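Local atomic coordinates of Sel1 repeat family protein (Pseudomonas aeruginosa, PDB entry 6LCH), a protein that probably acts as an immunity protein of the type VI secretion system, binding and neutralising the effector PldB through a helical Sel1-repeat scaffold. Residues Glu180-Val192 / Tyr253-Asp266. Numbering follows the deposited sequence.
Sequences EHNFPKALVYYQV and YPLPPHPTQGYDAD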
# COMPACT_ATOMS: atom_id res chain seq x y z
N GLU A 180 -3.14 -21.72 -0.27
CA GLU A 180 -2.83 -22.73 -1.27
C GLU A 180 -1.58 -23.54 -0.95
O GLU A 180 -1.28 -24.49 -1.68
CB GLU A 180 -2.68 -22.08 -2.65
CG GLU A 180 -3.92 -21.32 -3.10
CD GLU A 180 -4.33 -21.66 -4.52
OE1 GLU A 180 -4.57 -22.85 -4.80
OE2 GLU A 180 -4.40 -20.74 -5.36
N HIS A 181 -0.85 -23.19 0.11
CA HIS A 181 0.38 -23.89 0.49
C HIS A 181 1.32 -24.04 -0.70
O HIS A 181 1.95 -25.08 -0.90
CB HIS A 181 0.06 -25.25 1.11
CG HIS A 181 0.97 -25.62 2.24
ND1 HIS A 181 2.02 -26.50 2.10
CD2 HIS A 181 0.98 -25.23 3.54
CE1 HIS A 181 2.64 -26.63 3.25
NE2 HIS A 181 2.04 -25.87 4.15
N ASN A 182 1.39 -22.99 -1.52
CA ASN A 182 2.26 -22.94 -2.70
C ASN A 182 3.41 -21.99 -2.36
O ASN A 182 3.37 -20.80 -2.67
CB ASN A 182 1.48 -22.46 -3.93
CG ASN A 182 2.25 -22.69 -5.22
OD1 ASN A 182 3.48 -22.65 -5.25
ND2 ASN A 182 1.52 -22.94 -6.31
N PHE A 183 4.44 -22.54 -1.72
CA PHE A 183 5.53 -21.70 -1.24
C PHE A 183 6.30 -21.01 -2.37
O PHE A 183 6.53 -19.79 -2.27
CB PHE A 183 6.45 -22.53 -0.34
CG PHE A 183 5.77 -23.03 0.90
CD1 PHE A 183 4.70 -22.33 1.44
CD2 PHE A 183 6.19 -24.19 1.53
CE1 PHE A 183 4.07 -22.78 2.59
CE2 PHE A 183 5.56 -24.64 2.67
CZ PHE A 183 4.50 -23.93 3.20
N PRO A 184 6.71 -21.68 -3.45
CA PRO A 184 7.47 -20.97 -4.49
C PRO A 184 6.66 -19.92 -5.23
O PRO A 184 7.21 -18.90 -5.62
CB PRO A 184 7.93 -22.09 -5.43
CG PRO A 184 7.74 -23.35 -4.67
CD PRO A 184 6.56 -23.11 -3.79
N LYS A 185 5.36 -20.15 -5.44
CA LYS A 185 4.53 -19.10 -6.01
C LYS A 185 4.32 -17.97 -5.01
O LYS A 185 4.20 -16.81 -5.41
CB LYS A 185 3.19 -19.67 -6.46
CG LYS A 185 2.37 -18.72 -7.31
CD LYS A 185 1.28 -19.46 -8.05
CE LYS A 185 1.37 -19.24 -9.54
NZ LYS A 185 0.42 -20.13 -10.25
N ALA A 186 4.28 -18.29 -3.72
CA ALA A 186 4.21 -17.25 -2.70
C ALA A 186 5.47 -16.40 -2.71
O ALA A 186 5.40 -15.17 -2.61
CB ALA A 186 3.99 -17.87 -1.32
N LEU A 187 6.63 -17.05 -2.84
CA LEU A 187 7.90 -16.32 -2.85
C LEU A 187 8.01 -15.40 -4.06
O LEU A 187 8.62 -14.33 -3.97
CB LEU A 187 9.06 -17.32 -2.83
CG LEU A 187 10.39 -16.85 -2.24
CD1 LEU A 187 10.25 -16.47 -0.77
CD2 LEU A 187 11.45 -17.93 -2.40
N VAL A 188 7.44 -15.80 -5.20
CA VAL A 188 7.45 -14.95 -6.38
C VAL A 188 6.73 -13.64 -6.09
O VAL A 188 7.20 -12.55 -6.44
CB VAL A 188 6.83 -15.68 -7.59
CG1 VAL A 188 6.51 -14.69 -8.71
CG2 VAL A 188 7.76 -16.78 -8.08
N TYR A 189 5.58 -13.73 -5.42
CA TYR A 189 4.75 -12.55 -5.19
C TYR A 189 5.28 -11.68 -4.06
O TYR A 189 5.14 -10.45 -4.11
CB TYR A 189 3.31 -12.98 -4.92
CG TYR A 189 2.51 -13.13 -6.19
CD1 TYR A 189 1.88 -14.33 -6.50
CD2 TYR A 189 2.42 -12.09 -7.09
CE1 TYR A 189 1.15 -14.46 -7.67
CE2 TYR A 189 1.70 -12.21 -8.25
CZ TYR A 189 1.06 -13.39 -8.54
OH TYR A 189 0.35 -13.49 -9.70
N TYR A 190 5.85 -12.29 -3.02
CA TYR A 190 6.54 -11.50 -2.01
C TYR A 190 7.67 -10.69 -2.63
O TYR A 190 7.89 -9.53 -2.26
CB TYR A 190 7.08 -12.39 -0.90
CG TYR A 190 6.06 -12.89 0.11
CD1 TYR A 190 5.35 -12.00 0.91
CD2 TYR A 190 5.84 -14.24 0.28
CE1 TYR A 190 4.43 -12.46 1.85
CE2 TYR A 190 4.92 -14.71 1.20
CZ TYR A 190 4.22 -13.82 1.98
OH TYR A 190 3.31 -14.31 2.90
N GLN A 191 8.39 -11.29 -3.58
CA GLN A 191 9.49 -10.58 -4.22
C GLN A 191 8.98 -9.42 -5.07
O GLN A 191 9.53 -8.32 -5.01
CB GLN A 191 10.32 -11.55 -5.07
CG GLN A 191 11.70 -10.99 -5.43
CD GLN A 191 12.38 -11.76 -6.54
OE1 GLN A 191 11.73 -12.41 -7.35
NE2 GLN A 191 13.71 -11.67 -6.59
N VAL A 192 7.93 -9.66 -5.86
CA VAL A 192 7.32 -8.58 -6.63
C VAL A 192 6.90 -7.44 -5.71
O VAL A 192 7.07 -6.26 -6.05
CB VAL A 192 6.12 -9.12 -7.44
CG1 VAL A 192 5.25 -7.97 -7.94
CG2 VAL A 192 6.60 -9.97 -8.60
N TYR A 253 18.34 -11.09 -8.70
CA TYR A 253 18.36 -12.21 -7.75
C TYR A 253 17.19 -13.15 -8.02
O TYR A 253 16.17 -13.10 -7.34
CB TYR A 253 18.30 -11.70 -6.30
CG TYR A 253 19.40 -10.74 -5.93
CD1 TYR A 253 20.62 -11.19 -5.46
CD2 TYR A 253 19.21 -9.37 -6.05
CE1 TYR A 253 21.62 -10.31 -5.12
CE2 TYR A 253 20.20 -8.48 -5.71
CZ TYR A 253 21.41 -8.96 -5.25
OH TYR A 253 22.41 -8.08 -4.91
N PRO A 254 17.33 -14.02 -9.02
CA PRO A 254 16.29 -15.03 -9.23
C PRO A 254 16.13 -15.91 -8.00
O PRO A 254 17.10 -16.26 -7.33
CB PRO A 254 16.80 -15.83 -10.44
CG PRO A 254 18.25 -15.48 -10.56
CD PRO A 254 18.39 -14.09 -10.03
N LEU A 255 14.88 -16.26 -7.69
CA LEU A 255 14.59 -16.94 -6.44
C LEU A 255 15.11 -18.38 -6.49
O LEU A 255 15.00 -19.05 -7.52
CB LEU A 255 13.09 -16.93 -6.16
CG LEU A 255 12.53 -15.54 -5.85
CD1 LEU A 255 11.02 -15.53 -5.99
CD2 LEU A 255 12.95 -15.09 -4.46
N PRO A 256 15.67 -18.88 -5.39
CA PRO A 256 16.19 -20.25 -5.38
C PRO A 256 15.07 -21.26 -5.51
O PRO A 256 13.90 -20.94 -5.25
CB PRO A 256 16.86 -20.35 -4.00
CG PRO A 256 16.14 -19.36 -3.16
CD PRO A 256 15.82 -18.21 -4.09
N PRO A 257 15.38 -22.48 -5.92
CA PRO A 257 14.38 -23.55 -5.86
C PRO A 257 14.09 -23.93 -4.42
O PRO A 257 14.83 -23.58 -3.49
CB PRO A 257 15.04 -24.70 -6.62
CG PRO A 257 16.50 -24.45 -6.46
CD PRO A 257 16.67 -22.96 -6.46
N HIS A 258 12.99 -24.63 -4.24
CA HIS A 258 12.57 -25.15 -2.94
C HIS A 258 12.92 -26.62 -2.84
O HIS A 258 12.70 -27.36 -3.81
CB HIS A 258 11.07 -24.95 -2.73
CG HIS A 258 10.61 -25.18 -1.33
ND1 HIS A 258 10.32 -26.44 -0.84
CD2 HIS A 258 10.38 -24.32 -0.31
CE1 HIS A 258 9.93 -26.34 0.42
NE2 HIS A 258 9.96 -25.06 0.76
N PRO A 259 13.45 -27.08 -1.70
CA PRO A 259 13.83 -28.50 -1.60
C PRO A 259 12.69 -29.47 -1.85
O PRO A 259 12.94 -30.60 -2.29
CB PRO A 259 14.35 -28.62 -0.16
CG PRO A 259 14.82 -27.24 0.18
CD PRO A 259 13.87 -26.31 -0.52
N THR A 260 11.44 -29.07 -1.59
CA THR A 260 10.29 -29.92 -1.85
C THR A 260 9.37 -29.38 -2.93
O THR A 260 8.79 -30.17 -3.69
CB THR A 260 9.48 -30.13 -0.56
OG1 THR A 260 10.35 -30.57 0.49
CG2 THR A 260 8.40 -31.18 -0.77
N GLN A 261 9.22 -28.06 -3.04
CA GLN A 261 8.19 -27.47 -3.90
C GLN A 261 8.73 -26.84 -5.18
O GLN A 261 7.94 -26.57 -6.09
CB GLN A 261 7.40 -26.43 -3.10
CG GLN A 261 7.09 -26.83 -1.66
CD GLN A 261 5.69 -26.43 -1.22
OE1 GLN A 261 5.09 -25.51 -1.77
NE2 GLN A 261 5.17 -27.13 -0.21
N GLY A 262 10.03 -26.57 -5.26
CA GLY A 262 10.63 -26.15 -6.53
C GLY A 262 10.42 -24.68 -6.83
O GLY A 262 10.63 -23.82 -5.98
N TYR A 263 10.01 -24.38 -8.07
CA TYR A 263 9.81 -23.01 -8.53
C TYR A 263 8.35 -22.61 -8.57
O TYR A 263 8.05 -21.41 -8.69
CB TYR A 263 10.42 -22.83 -9.93
CG TYR A 263 11.91 -22.69 -9.89
CD1 TYR A 263 12.49 -21.44 -9.76
CD2 TYR A 263 12.73 -23.80 -9.96
CE1 TYR A 263 13.86 -21.30 -9.71
CE2 TYR A 263 14.10 -23.67 -9.91
CZ TYR A 263 14.66 -22.42 -9.79
OH TYR A 263 16.03 -22.27 -9.74
N ASP A 264 7.44 -23.57 -8.48
CA ASP A 264 6.02 -23.33 -8.27
C ASP A 264 5.50 -24.65 -7.75
O ASP A 264 5.65 -25.67 -8.43
CB ASP A 264 5.32 -22.92 -9.57
CG ASP A 264 3.94 -22.32 -9.33
OD1 ASP A 264 3.25 -22.75 -8.39
OD2 ASP A 264 3.56 -21.42 -10.10
N ALA A 265 4.95 -24.66 -6.53
CA ALA A 265 4.50 -25.92 -5.95
C ALA A 265 3.66 -26.71 -6.95
O ALA A 265 3.73 -27.94 -6.98
CB ALA A 265 3.70 -25.69 -4.67
N ASP A 266 2.93 -26.00 -7.82
CA ASP A 266 2.10 -26.66 -8.82
C ASP A 266 2.93 -27.53 -9.77
O ASP A 266 2.60 -28.69 -10.02
CB ASP A 266 1.29 -25.63 -9.61
CG ASP A 266 0.12 -26.26 -10.34
OD1 ASP A 266 0.00 -27.50 -10.30
OD2 ASP A 266 -0.69 -25.52 -10.94
O HOH W 1 13.28 -14.53 -8.87
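The amide of Q261 lies nearly parallel to the ring of F183, their planes 16° apart, with Q261 NE2 approaching obliquely to 3.6 Å from F183 CD2. The H258 ring also meets F183 obliquely; over one face of the H258 ring, toward its rim, lies CG of Q261, over the opposite face CD of P259, and CA of T260 sits at its edge. H258 ND1 accepts from the backbone N of T260 and Q261, while NE2 bonds to M219 O. A bend at chi2 (-141°) turns Q261 OE1 to F183 N, 3.0 Å away, an N-H at the helix start that suits a loop acceptor. This is the N-terminus of helix 183-195, within a Sel1 repeat of the TPR clan; the loop after helix 249-252 runs along one side. N182 is the N-cap: its OD1 takes K185 N on one face and A265 N on the other, the latter at 2.8 Å, while N182 ND2 donates to D264 OD1 at 2.7 Å. D264 OD2 forms a salt bridge with K185 NZ (3.4 Å). P184, with no N-H to satisfy in this first turn, presses CB and CG on the Q261-D264 type II' turn. Farther along, branched L255 spreads its methyls over L187 and V188, and Q191's long amide donates to Y253 O and accepts from a water bound to L255 N.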